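Side-chain contact in glucosamine--fructose-6-phosphate aminotransferase [isomerizing] (Francisella tularensis subsp. tularensis, PDB 3TBF), which probably converts fructose 6-phosphate to glucosamine 6-phosphate with nitrogen from glutamine, this C-terminal part being the sugar-phosphate isomerase half: residues Gly36-Asp41 against Phe177-Ala182. Numbering follows the deposited sequence.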
# COMPACT_ATOMS: atom_id res chain seq x y z
N GLY A 36 17.24 16.13 -29.57
CA GLY A 36 17.75 15.69 -28.27
C GLY A 36 17.16 16.37 -27.04
O GLY A 36 17.68 16.18 -25.98
N GLU A 37 16.10 17.17 -27.21
CA GLU A 37 15.40 17.82 -26.10
C GLU A 37 14.01 17.25 -25.96
O GLU A 37 13.35 16.93 -26.95
CB GLU A 37 15.27 19.32 -26.34
CG GLU A 37 16.60 20.06 -26.41
CD GLU A 37 16.41 21.56 -26.63
OE1 GLU A 37 15.32 21.98 -27.12
OE2 GLU A 37 17.34 22.34 -26.30
N ILE A 38 13.55 17.12 -24.73
CA ILE A 38 12.18 16.69 -24.52
C ILE A 38 11.27 17.75 -25.08
O ILE A 38 11.45 18.93 -24.80
CB ILE A 38 11.85 16.39 -23.06
CG1 ILE A 38 12.52 15.08 -22.66
CG2 ILE A 38 10.39 16.19 -22.91
CD1 ILE A 38 12.52 14.81 -21.23
N SER A 39 10.33 17.29 -25.90
CA SER A 39 9.50 18.18 -26.66
C SER A 39 8.01 17.94 -26.46
O SER A 39 7.51 16.82 -26.54
CB SER A 39 9.83 18.08 -28.16
OG SER A 39 9.02 18.95 -28.94
N LEU A 40 7.30 19.03 -26.25
CA LEU A 40 5.85 19.00 -26.13
C LEU A 40 5.20 18.71 -27.50
O LEU A 40 4.14 18.09 -27.56
CB LEU A 40 5.36 20.34 -25.55
CG LEU A 40 3.98 20.31 -24.91
CD1 LEU A 40 3.99 19.30 -23.76
CD2 LEU A 40 3.57 21.72 -24.43
N ASP A 41 5.87 19.13 -28.59
CA ASP A 41 5.43 18.88 -29.98
C ASP A 41 5.37 17.41 -30.37
O ASP A 41 4.71 17.08 -31.34
CB ASP A 41 6.35 19.57 -31.00
CG ASP A 41 6.35 21.09 -30.84
OD1 ASP A 41 5.36 21.65 -30.30
OD2 ASP A 41 7.36 21.73 -31.26
N PHE A 177 7.17 12.37 -18.94
CA PHE A 177 5.97 13.09 -18.51
C PHE A 177 6.24 14.05 -17.32
O PHE A 177 5.81 15.20 -17.33
CB PHE A 177 4.87 12.07 -18.14
CG PHE A 177 3.68 12.67 -17.48
CD1 PHE A 177 2.85 13.50 -18.19
CD2 PHE A 177 3.38 12.39 -16.17
CE1 PHE A 177 1.74 14.07 -17.60
CE2 PHE A 177 2.26 12.96 -15.57
CZ PHE A 177 1.44 13.79 -16.31
N THR A 178 6.97 13.60 -16.31
CA THR A 178 7.32 14.49 -15.21
C THR A 178 8.01 15.72 -15.74
O THR A 178 7.65 16.81 -15.33
CB THR A 178 8.22 13.82 -14.18
OG1 THR A 178 7.48 12.80 -13.54
CG2 THR A 178 8.67 14.76 -13.14
N LEU A 179 8.98 15.56 -16.65
CA LEU A 179 9.74 16.73 -17.12
C LEU A 179 8.90 17.63 -18.06
O LEU A 179 8.98 18.86 -18.00
CB LEU A 179 11.05 16.32 -17.75
CG LEU A 179 12.00 15.52 -16.85
CD1 LEU A 179 13.24 14.98 -17.63
CD2 LEU A 179 12.50 16.32 -15.70
N VAL A 180 8.08 17.04 -18.89
CA VAL A 180 7.15 17.83 -19.68
C VAL A 180 6.23 18.70 -18.84
O VAL A 180 6.05 19.85 -19.11
CB VAL A 180 6.27 16.92 -20.55
CG1 VAL A 180 5.04 17.72 -21.13
CG2 VAL A 180 7.14 16.23 -21.69
N ILE A 181 5.67 18.14 -17.78
CA ILE A 181 4.80 18.88 -16.87
C ILE A 181 5.59 19.91 -16.12
O ILE A 181 5.15 21.03 -15.94
CB ILE A 181 4.10 17.92 -15.85
CG1 ILE A 181 3.21 16.97 -16.61
CG2 ILE A 181 3.20 18.69 -14.85
CD1 ILE A 181 2.18 17.70 -17.54
N ALA A 182 6.77 19.52 -15.67
CA ALA A 182 7.60 20.42 -14.91
C ALA A 182 7.88 21.67 -15.70
O ALA A 182 7.85 22.77 -15.15
CB ALA A 182 8.92 19.77 -14.53
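Leu40 and Val180 bring the two backbones nearest, their CA atoms 6.7 Å apart, where the chain leaving the short strand 37-38 runs past one side of helix 165-184. This helix belongs to the first of two SIS-type alpha/beta units, each built round a five-stranded parallel sheet, and strand 37-38 is the second arm of a small antiparallel hairpin with strand 33-34. The contact lays Ile38 of the hairpin's second strand, and Leu40 just beyond it, on helix 165-184 of the SIS unit, and it is wholly apolar. Ile38 and Leu40 supply the near side, whereas the CB of Ser39 between them points away from the helix.

Ile38 spreads its two branches over neighbouring helix residues. Its CG2 branch, anti to the backbone N, meets Val180 CG2 at 3.5 Å, a tight methyl-to-methyl contact. The longer branch, extended through chi2 of 168°, carries CD1 to 3.7 Å from Leu179 CD1, and the same methyl lies 4.1 Å from Leu179 CB. The Ile38 and Leu179 side chains cross at about a right angle, and Ile38 CD1 lies against both CB and CD1 of Leu179.

Around this patch, helix 190-201 covers one flank: Thr197 touches both Ile38 and Leu179, and Tyr196 and Leu200 pack on Leu179. Towards Val180, Phe43 and Phe51 add aromatic cover, while Lys48 of helix 47-52 touches Leu40.

Val180 is divided between Ile38 and Leu40, its CG2 taken by Ile38 and its CG1 by Leu40. Leu40 reaches it with CG anti to its own backbone N (chi1 -159°), a rotation that brings the branch end nearer the helix than its CB direction alone suggests. Leu40 CD1 lies 3.2 Å from Val180 CG1, a spacing shorter than methyl groups normally allow and so doubtful in its exact value.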